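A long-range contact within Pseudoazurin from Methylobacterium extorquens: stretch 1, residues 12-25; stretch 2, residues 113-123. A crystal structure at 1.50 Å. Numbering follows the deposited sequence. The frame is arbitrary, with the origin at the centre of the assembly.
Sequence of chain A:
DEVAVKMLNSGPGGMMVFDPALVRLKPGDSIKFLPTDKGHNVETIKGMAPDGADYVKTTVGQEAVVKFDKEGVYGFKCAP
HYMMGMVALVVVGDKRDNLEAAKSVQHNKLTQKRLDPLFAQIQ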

ATOM      1  N   PRO A  12      -5.093  -9.332  10.331  1.00 18.40           N
ATOM      2  CA  PRO A  12      -5.952  -9.979   9.285  1.00 18.54           C
ATOM      3  C   PRO A  12      -5.051 -10.351   8.072  1.00 19.31           C
ATOM      4  O   PRO A  12      -4.353  -9.494   7.500  1.00 19.27           O
ATOM      5  CB  PRO A  12      -6.910  -8.861   8.881  1.00 18.52           C
ATOM      6  CG  PRO A  12      -6.983  -7.993  10.105  1.00 18.15           C
ATOM      7  CD  PRO A  12      -5.552  -7.995  10.650  1.00 18.06           C
ATOM      8  N   GLY A  13      -5.031 -11.638   7.785  1.00 19.82           N
ATOM      9  CA  GLY A  13      -4.248 -12.241   6.701  1.00 19.86           C
ATOM     10  C   GLY A  13      -3.010 -12.942   7.185  1.00 20.09           C
ATOM     11  O   GLY A  13      -2.343 -13.650   6.385  1.00 20.76           O
ATOM     12  N   GLY A  14      -2.594 -12.835   8.438  1.00 19.69           N
ATOM     13  CA  GLY A  14      -1.435 -13.506   8.973  1.00 18.74           C
ATOM     14  C   GLY A  14      -0.294 -12.607   9.421  1.00 17.68           C
ATOM     15  O   GLY A  14      -0.553 -11.501  10.022  1.00 18.60           O
ATOM     16  N   MET A  15       0.935 -13.041   9.278  1.00 17.15           N
ATOM     17  CA  MET A  15       2.114 -12.345   9.709  1.00 15.71           C
ATOM     18  C   MET A  15       2.520 -11.200   8.762  1.00 14.55           C
ATOM     19  O   MET A  15       2.446 -11.361   7.543  1.00 14.15           O
ATOM     20  CB  MET A  15       3.344 -13.173   9.987  1.00 17.75           C
ATOM     21  CG  MET A  15       3.106 -14.496  10.640  1.00 20.20           C
ATOM     22  SD  MET A  15       2.006 -14.351  12.067  1.00 22.45           S
ATOM     23  CE  MET A  15       2.985 -13.401  13.225  1.00 21.76           C
ATOM     24  N   MET A  16       2.933 -10.107   9.342  1.00 13.59           N
ATOM     25  CA  MET A  16       3.467  -8.924   8.621  1.00 13.27           C
ATOM     26  C   MET A  16       2.429  -8.352   7.658  1.00 12.67           C
ATOM     27  O   MET A  16       2.538  -8.585   6.411  1.00 11.65           O
ATOM     28  CB  MET A  16       4.773  -9.221   7.964  1.00 13.67           C
ATOM     29  CG  MET A  16       5.761 -10.028   8.737  1.00 14.36           C
ATOM     30  SD  MET A  16       6.134  -9.019  10.233  1.00 15.25           S
ATOM     31  CE  MET A  16       7.307 -10.087  11.010  1.00 15.81           C
ATOM     32  N   VAL A  17       1.461  -7.651   8.175  1.00 11.85           N
ATOM     33  CA  VAL A  17       0.370  -7.061   7.458  1.00 11.75           C
ATOM     34  C   VAL A  17       0.067  -5.557   7.812  1.00 11.18           C
ATOM     35  O   VAL A  17       0.468  -5.052   8.859  1.00 10.28           O
ATOM     36  CB  VAL A  17      -0.945  -7.863   7.668  1.00 12.25           C
ATOM     37  CG1 VAL A  17      -0.775  -9.363   7.389  1.00 12.10           C
ATOM     38  CG2 VAL A  17      -1.443  -7.693   9.093  1.00 12.26           C
ATOM     39  N   PHE A  18      -0.555  -4.934   6.831  1.00 10.08           N
ATOM     40  CA  PHE A  18      -1.065  -3.589   6.946  1.00 10.98           C
ATOM     41  C   PHE A  18      -2.563  -3.863   7.237  1.00 11.89           C
ATOM     42  O   PHE A  18      -3.117  -4.759   6.587  1.00 12.02           O
ATOM     43  CB  PHE A  18      -0.899  -2.706   5.714  1.00 10.79           C
ATOM     44  CG  PHE A  18       0.485  -2.211   5.451  1.00 10.92           C
ATOM     45  CD1 PHE A  18       1.072  -1.114   6.087  1.00 11.57           C
ATOM     46  CD2 PHE A  18       1.173  -2.815   4.382  1.00 10.93           C
ATOM     47  CE1 PHE A  18       2.363  -0.685   5.711  1.00 10.51           C
ATOM     48  CE2 PHE A  18       2.471  -2.408   4.045  1.00 11.52           C
ATOM     49  CZ  PHE A  18       3.096  -1.390   4.710  1.00 11.38           C
ATOM     50  N   ASP A  19      -3.117  -3.020   8.097  1.00 12.21           N
ATOM     51  CA  ASP A  19      -4.613  -3.266   8.327  1.00 13.99           C
ATOM     52  C   ASP A  19      -5.266  -1.883   8.359  1.00 13.49           C
ATOM     53  O   ASP A  19      -4.965  -1.160   9.348  1.00 14.33           O
ATOM     54  CB  ASP A  19      -4.778  -4.009   9.665  1.00 15.24           C
ATOM     55  CG  ASP A  19      -6.264  -4.274   9.974  1.00 16.42           C
ATOM     56  OD1 ASP A  19      -7.102  -4.167   9.053  1.00 17.31           O
ATOM     57  OD2 ASP A  19      -6.575  -4.660  11.115  1.00 17.57           O
ATOM     58  N   PRO A  20      -6.102  -1.576   7.414  1.00 13.12           N
ATOM     59  CA  PRO A  20      -6.499  -2.353   6.286  1.00 12.82           C
ATOM     60  C   PRO A  20      -5.398  -2.407   5.163  1.00 13.03           C
ATOM     61  O   PRO A  20      -4.602  -1.519   5.200  1.00 12.96           O
ATOM     62  CB  PRO A  20      -7.731  -1.631   5.763  1.00 13.59           C
ATOM     63  CG  PRO A  20      -7.465  -0.197   6.055  1.00 13.51           C
ATOM     64  CD  PRO A  20      -6.817  -0.269   7.468  1.00 13.96           C
ATOM     65  N   ALA A  21      -5.533  -3.485   4.400  1.00 12.55           N
ATOM     66  CA  ALA A  21      -4.545  -3.691   3.303  1.00 12.70           C
ATOM     67  C   ALA A  21      -5.044  -3.042   2.027  1.00 12.15           C
ATOM     68  O   ALA A  21      -4.238  -2.789   1.047  1.00 11.40           O
ATOM     69  CB  ALA A  21      -4.334  -5.200   3.177  1.00 12.40           C
ATOM     70  N   LEU A  22      -6.312  -2.694   1.957  1.00 11.61           N
ATOM     71  CA  LEU A  22      -6.976  -2.016   0.838  1.00 11.31           C
ATOM     72  C   LEU A  22      -7.696  -0.747   1.350  1.00 11.55           C
ATOM     73  O   LEU A  22      -8.513  -0.834   2.270  1.00 11.50           O
ATOM     74  CB  LEU A  22      -7.827  -3.024   0.052  1.00 11.57           C
ATOM     75  CG  LEU A  22      -8.709  -2.313  -1.012  1.00 12.35           C
ATOM     76  CD1 LEU A  22      -7.898  -1.760  -2.123  1.00 12.62           C
ATOM     77  CD2 LEU A  22      -9.791  -3.267  -1.448  1.00 12.48           C
ATOM     78  N   VAL A  23      -7.255   0.370   0.827  1.00 11.34           N
ATOM     79  CA  VAL A  23      -7.738   1.689   1.171  1.00 12.28           C
ATOM     80  C   VAL A  23      -8.321   2.434  -0.031  1.00 12.98           C
ATOM     81  O   VAL A  23      -7.591   2.668  -1.014  1.00 12.85           O
ATOM     82  CB  VAL A  23      -6.571   2.559   1.804  1.00 12.23           C
ATOM     83  CG1 VAL A  23      -7.202   3.870   2.313  1.00 12.80           C
ATOM     84  CG2 VAL A  23      -5.971   1.834   3.031  1.00 13.45           C
ATOM     85  N   ARG A  24      -9.537   2.921   0.116  1.00 14.07           N
ATOM     86  CA  ARG A  24     -10.212   3.749  -0.929  1.00 14.39           C
ATOM     87  C   ARG A  24     -10.174   5.201  -0.500  1.00 14.09           C
ATOM     88  O   ARG A  24     -10.670   5.435   0.626  1.00 14.54           O
ATOM     89  CB  ARG A  24     -11.573   3.211  -1.266  1.00 16.32           C
ATOM     90  CG  ARG A  24     -11.593   1.756  -1.736  1.00 18.81           C
ATOM     91  CD  ARG A  24     -13.000   1.250  -1.957  1.00 21.64           C
ATOM     92  NE  ARG A  24     -13.085  -0.228  -1.708  1.00 23.48           N
ATOM     93  CZ  ARG A  24     -13.114  -1.118  -2.693  1.00 24.49           C
ATOM     94  NH1 ARG A  24     -13.143  -0.744  -3.971  1.00 24.48           N
ATOM     95  NH2 ARG A  24     -13.081  -2.439  -2.430  1.00 25.25           N
ATOM     96  N   LEU A  25      -9.618   6.124  -1.209  1.00 13.17           N
ATOM     97  CA  LEU A  25      -9.465   7.533  -0.833  1.00 13.48           C
ATOM     98  C   LEU A  25      -9.956   8.409  -1.995  1.00 14.17           C
ATOM     99  O   LEU A  25     -10.038   7.977  -3.120  1.00 13.30           O
ATOM    100  CB  LEU A  25      -7.932   7.847  -0.758  1.00 13.77           C
ATOM    101  CG  LEU A  25      -7.136   7.168   0.354  1.00 13.95           C
ATOM    102  CD1 LEU A  25      -5.723   7.756   0.400  1.00 13.52           C
ATOM    103  CD2 LEU A  25      -7.782   7.418   1.692  1.00 14.51           C
ATOM    104  N   LYS A 113      -0.281 -13.699  -3.810  1.00 13.39           N
ATOM    105  CA  LYS A 113      -1.525 -14.294  -3.297  1.00 13.88           C
ATOM    106  C   LYS A 113      -2.259 -13.315  -2.433  1.00 13.59           C
ATOM    107  O   LYS A 113      -3.520 -13.488  -2.258  1.00 14.34           O
ATOM    108  CB  LYS A 113      -1.303 -15.645  -2.639  1.00 15.31           C
ATOM    109  CG  LYS A 113      -0.765 -16.750  -3.530  1.00 17.09           C
ATOM    110  CD  LYS A 113      -1.195 -16.641  -4.963  1.00 18.78           C
ATOM    111  CE  LYS A 113      -2.628 -17.059  -5.202  1.00 20.11           C
ATOM    112  NZ  LYS A 113      -2.612 -18.077  -6.366  1.00 21.29           N
ATOM    113  N   ARG A 114      -1.506 -12.435  -1.838  1.00 11.63           N
ATOM    114  CA  ARG A 114      -2.130 -11.388  -0.994  1.00 11.85           C
ATOM    115  C   ARG A 114      -2.752 -10.319  -1.835  1.00 12.12           C
ATOM    116  O   ARG A 114      -3.794  -9.751  -1.453  1.00 12.86           O
ATOM    117  CB  ARG A 114      -1.082 -10.822  -0.026  1.00 11.82           C
ATOM    118  CG  ARG A 114      -1.039 -11.786   1.192  1.00 12.43           C
ATOM    119  CD  ARG A 114      -0.295 -11.089   2.281  1.00 11.44           C
ATOM    120  NE  ARG A 114      -0.123 -12.051   3.395  1.00 12.24           N
ATOM    121  CZ  ARG A 114       0.572 -11.692   4.474  1.00 12.35           C
ATOM    122  NH1 ARG A 114       1.180 -10.495   4.590  1.00 11.02           N
ATOM    123  NH2 ARG A 114       0.533 -12.546   5.493  1.00 12.54           N
ATOM    124  N   LEU A 115      -2.084  -9.948  -2.951  1.00 11.54           N
ATOM    125  CA  LEU A 115      -2.616  -8.886  -3.807  1.00 11.04           C
ATOM    126  C   LEU A 115      -3.841  -9.298  -4.599  1.00 11.19           C
ATOM    127  O   LEU A 115      -4.682  -8.437  -4.907  1.00 10.97           O
ATOM    128  CB  LEU A 115      -1.547  -8.383  -4.818  1.00 11.39           C
ATOM    129  CG  LEU A 115      -0.435  -7.570  -4.211  1.00 12.36           C
ATOM    130  CD1 LEU A 115       0.670  -7.380  -5.217  1.00 12.92           C
ATOM    131  CD2 LEU A 115      -0.991  -6.228  -3.742  1.00 12.65           C
ATOM    132  N   ASP A 116      -3.868 -10.598  -4.983  1.00 11.46           N
ATOM    133  CA  ASP A 116      -4.989 -11.059  -5.809  1.00 12.57           C
ATOM    134  C   ASP A 116      -6.381 -10.641  -5.421  1.00 12.29           C
ATOM    135  O   ASP A 116      -7.211 -10.175  -6.234  1.00 11.73           O
ATOM    136  CB  ASP A 116      -4.886 -12.559  -6.097  1.00 13.63           C
ATOM    137  CG  ASP A 116      -3.790 -12.862  -7.085  1.00 14.74           C
ATOM    138  OD1 ASP A 116      -3.304 -11.942  -7.743  1.00 15.21           O
ATOM    139  OD2 ASP A 116      -3.376 -14.038  -7.150  1.00 16.79           O
ATOM    140  N   PRO A 117      -6.729 -10.881  -4.155  1.00 12.68           N
ATOM    141  CA  PRO A 117      -8.056 -10.545  -3.652  1.00 12.37           C
ATOM    142  C   PRO A 117      -8.262  -9.051  -3.505  1.00 12.07           C
ATOM    143  O   PRO A 117      -9.438  -8.663  -3.697  1.00 13.27           O
ATOM    144  CB  PRO A 117      -8.265 -11.362  -2.432  1.00 12.61           C
ATOM    145  CG  PRO A 117      -7.016 -12.138  -2.239  1.00 12.18           C
ATOM    146  CD  PRO A 117      -5.935 -11.587  -3.155  1.00 12.31           C
ATOM    147  N   LEU A 118      -7.183  -8.314  -3.354  1.00 11.49           N
ATOM    148  CA  LEU A 118      -7.298  -6.849  -3.242  1.00 11.60           C
ATOM    149  C   LEU A 118      -7.619  -6.315  -4.638  1.00 11.91           C
ATOM    150  O   LEU A 118      -8.553  -5.518  -4.803  1.00 12.35           O
ATOM    151  CB  LEU A 118      -6.096  -6.205  -2.587  1.00 12.05           C
ATOM    152  CG  LEU A 118      -5.683  -6.668  -1.202  1.00 11.34           C
ATOM    153  CD1 LEU A 118      -4.391  -6.156  -0.655  1.00 11.79           C
ATOM    154  CD2 LEU A 118      -6.812  -6.742  -0.207  1.00 12.09           C
ATOM    155  N   PHE A 119      -6.884  -6.842  -5.637  1.00 11.96           N
ATOM    156  CA  PHE A 119      -7.167  -6.361  -6.994  1.00 12.95           C
ATOM    157  C   PHE A 119      -8.623  -6.689  -7.329  1.00 14.49           C
ATOM    158  O   PHE A 119      -9.325  -5.892  -8.031  1.00 14.43           O
ATOM    159  CB  PHE A 119      -6.151  -6.863  -8.034  1.00 12.98           C
ATOM    160  CG  PHE A 119      -4.949  -5.966  -8.157  1.00 13.00           C
ATOM    161  CD1 PHE A 119      -5.035  -4.681  -8.687  1.00 12.55           C
ATOM    162  CD2 PHE A 119      -3.718  -6.412  -7.670  1.00 13.10           C
ATOM    163  CE1 PHE A 119      -3.893  -3.868  -8.801  1.00 12.87           C
ATOM    164  CE2 PHE A 119      -2.597  -5.610  -7.724  1.00 12.64           C
ATOM    165  CZ  PHE A 119      -2.681  -4.339  -8.306  1.00 13.06           C
ATOM    166  N   ALA A 120      -8.992  -7.910  -6.935  1.00 14.88           N
ATOM    167  CA  ALA A 120     -10.353  -8.408  -7.242  1.00 15.98           C
ATOM    168  C   ALA A 120     -11.430  -7.480  -6.738  1.00 17.26           C
ATOM    169  O   ALA A 120     -12.500  -7.327  -7.378  1.00 17.12           O
ATOM    170  CB  ALA A 120     -10.512  -9.798  -6.597  1.00 15.78           C
ATOM    171  N   GLN A 121     -11.216  -6.895  -5.600  1.00 19.34           N
ATOM    172  CA  GLN A 121     -12.068  -5.969  -4.887  1.00 22.21           C
ATOM    173  C   GLN A 121     -12.063  -4.558  -5.406  1.00 23.97           C
ATOM    174  O   GLN A 121     -12.778  -3.714  -4.856  1.00 25.33           O
ATOM    175  CB  GLN A 121     -11.705  -6.006  -3.368  1.00 22.30           C
ATOM    176  CG  GLN A 121     -12.130  -7.342  -2.790  1.00 23.35           C
ATOM    177  CD  GLN A 121     -11.744  -7.541  -1.354  1.00 24.02           C
ATOM    178  OE1 GLN A 121     -11.016  -8.457  -0.935  1.00 24.67           O
ATOM    179  NE2 GLN A 121     -12.311  -6.688  -0.487  1.00 24.73           N
ATOM    180  N   ILE A 122     -11.343  -4.217  -6.411  1.00 25.87           N
ATOM    181  CA  ILE A 122     -11.186  -2.949  -7.091  1.00 27.61           C
ATOM    182  C   ILE A 122     -11.801  -3.020  -8.487  1.00 29.10           C
ATOM    183  O   ILE A 122     -12.123  -2.002  -9.124  1.00 29.19           O
ATOM    184  CB  ILE A 122      -9.691  -2.517  -7.054  1.00 27.52           C
ATOM    185  CG1 ILE A 122      -9.406  -1.621  -5.845  1.00 27.81           C
ATOM    186  CG2 ILE A 122      -9.113  -1.903  -8.333  1.00 27.59           C
ATOM    187  CD1 ILE A 122     -10.282  -1.676  -4.616  1.00 27.87           C
ATOM    188  N   GLN A 123     -11.976  -4.245  -8.930  1.00 30.85           N
ATOM    189  CA  GLN A 123     -12.605  -4.582 -10.206  1.00 32.97           C
ATOM    190  C   GLN A 123     -14.094  -4.921 -10.012  1.00 33.16           C
ATOM    191  O   GLN A 123     -14.873  -4.836 -10.995  1.00 33.12           O
ATOM    192  CB  GLN A 123     -11.867  -5.646 -11.019  1.00 34.20           C
ATOM    193  CG  GLN A 123     -11.102  -5.067 -12.195  1.00 36.28           C
ATOM    194  CD  GLN A 123     -11.825  -4.061 -13.062  1.00 37.54           C
ATOM    195  OE1 GLN A 123     -11.386  -2.896 -13.263  1.00 38.17           O
ATOM    196  NE2 GLN A 123     -13.022  -4.436 -13.623  1.00 38.10           N
ATOM    197  OXT GLN A 123     -14.473  -5.231  -8.844  1.00 33.62           O
TER
HETATM  198  O   HOH W   1      -3.087 -13.624   3.438  1.00 23.85           O

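Stretch 1 runs as a loop through Gly13, turns a corner at Met15 and Met16, and continues through a strand that reaches Asp19 and a second strand from Leu22 to Leu25; a cis peptide bond precedes Pro20 in the link between them. Stretch 2 is the end of a helix that closes at Ala120 and the chain terminus that follows. The helix is kinked at Pro117, whose ring nitrogen carries no hydrogen and so cannot bond to the turn before; beyond it the turns resume, with Phe119 N to Leu115 O at 2.8 Å and Ala120 N to Asp116 O at 3.0 Å. The backbones stay well apart, CA to CA 6.3 Å between Leu22 and Leu118 and 8.0 Å between Gly13 and Arg114, so side chains span the gap, burying 447 Å² in all.

At the corner, Arg114 extends its side chain, chi2 to chi4 all near 180°, into a cluster of backbone carbonyls. Its NH2 donates to Met15 O at 3.0 Å and its NH1 to Met16 O at 3.0 Å; both oxygens lie at the guanidinium edge, near its plane, where the N-H bonds point. A weak bond from NH1 to Met15 O (3.3 Å) makes that oxygen a shared acceptor, and another weak one joins NH2 to Gly13 O at 3.2 Å. Water 1 donates to Gly13 O (3.0 Å) and weakly accepts from Arg114 NE (3.4 Å), linking the same two residues by a second route. Val17 CG1 packs 3.6 Å from Arg114 NH1. Gly13 and Gly14 have positive phi angles, at which a CB would be jammed against the preceding carbonyl oxygen.

Farther along, the contact becomes apolar. Leu118 points toward stretch 1 and meets two neighbours, its CD1 lying 3.9 Å from Ala21 CB and its CD2 3.9 Å from Leu22 CB. Leu22 also reaches the terminal segment: its CD1 touches Ile122 CD1 at 3.5 Å, and its CD2 lies 3.9 Å from Gln121 CB. Val23, between Leu22 and Arg24 in the strand, points away, as alternation in a strand leads one to expect.

Arg24 closes this end with a second arginine-to-carbonyl pairing. Gln121 O accepts from both NH2 (2.8 Å) and NH1 (3.1 Å), sitting at the guanidinium edge between the two donors. Ile122 CD1 covers one face of the same group, 3.1 Å from Arg24 NH1, a tight approach that places a methyl against the flat guanidinium while leaving its edge free to bond.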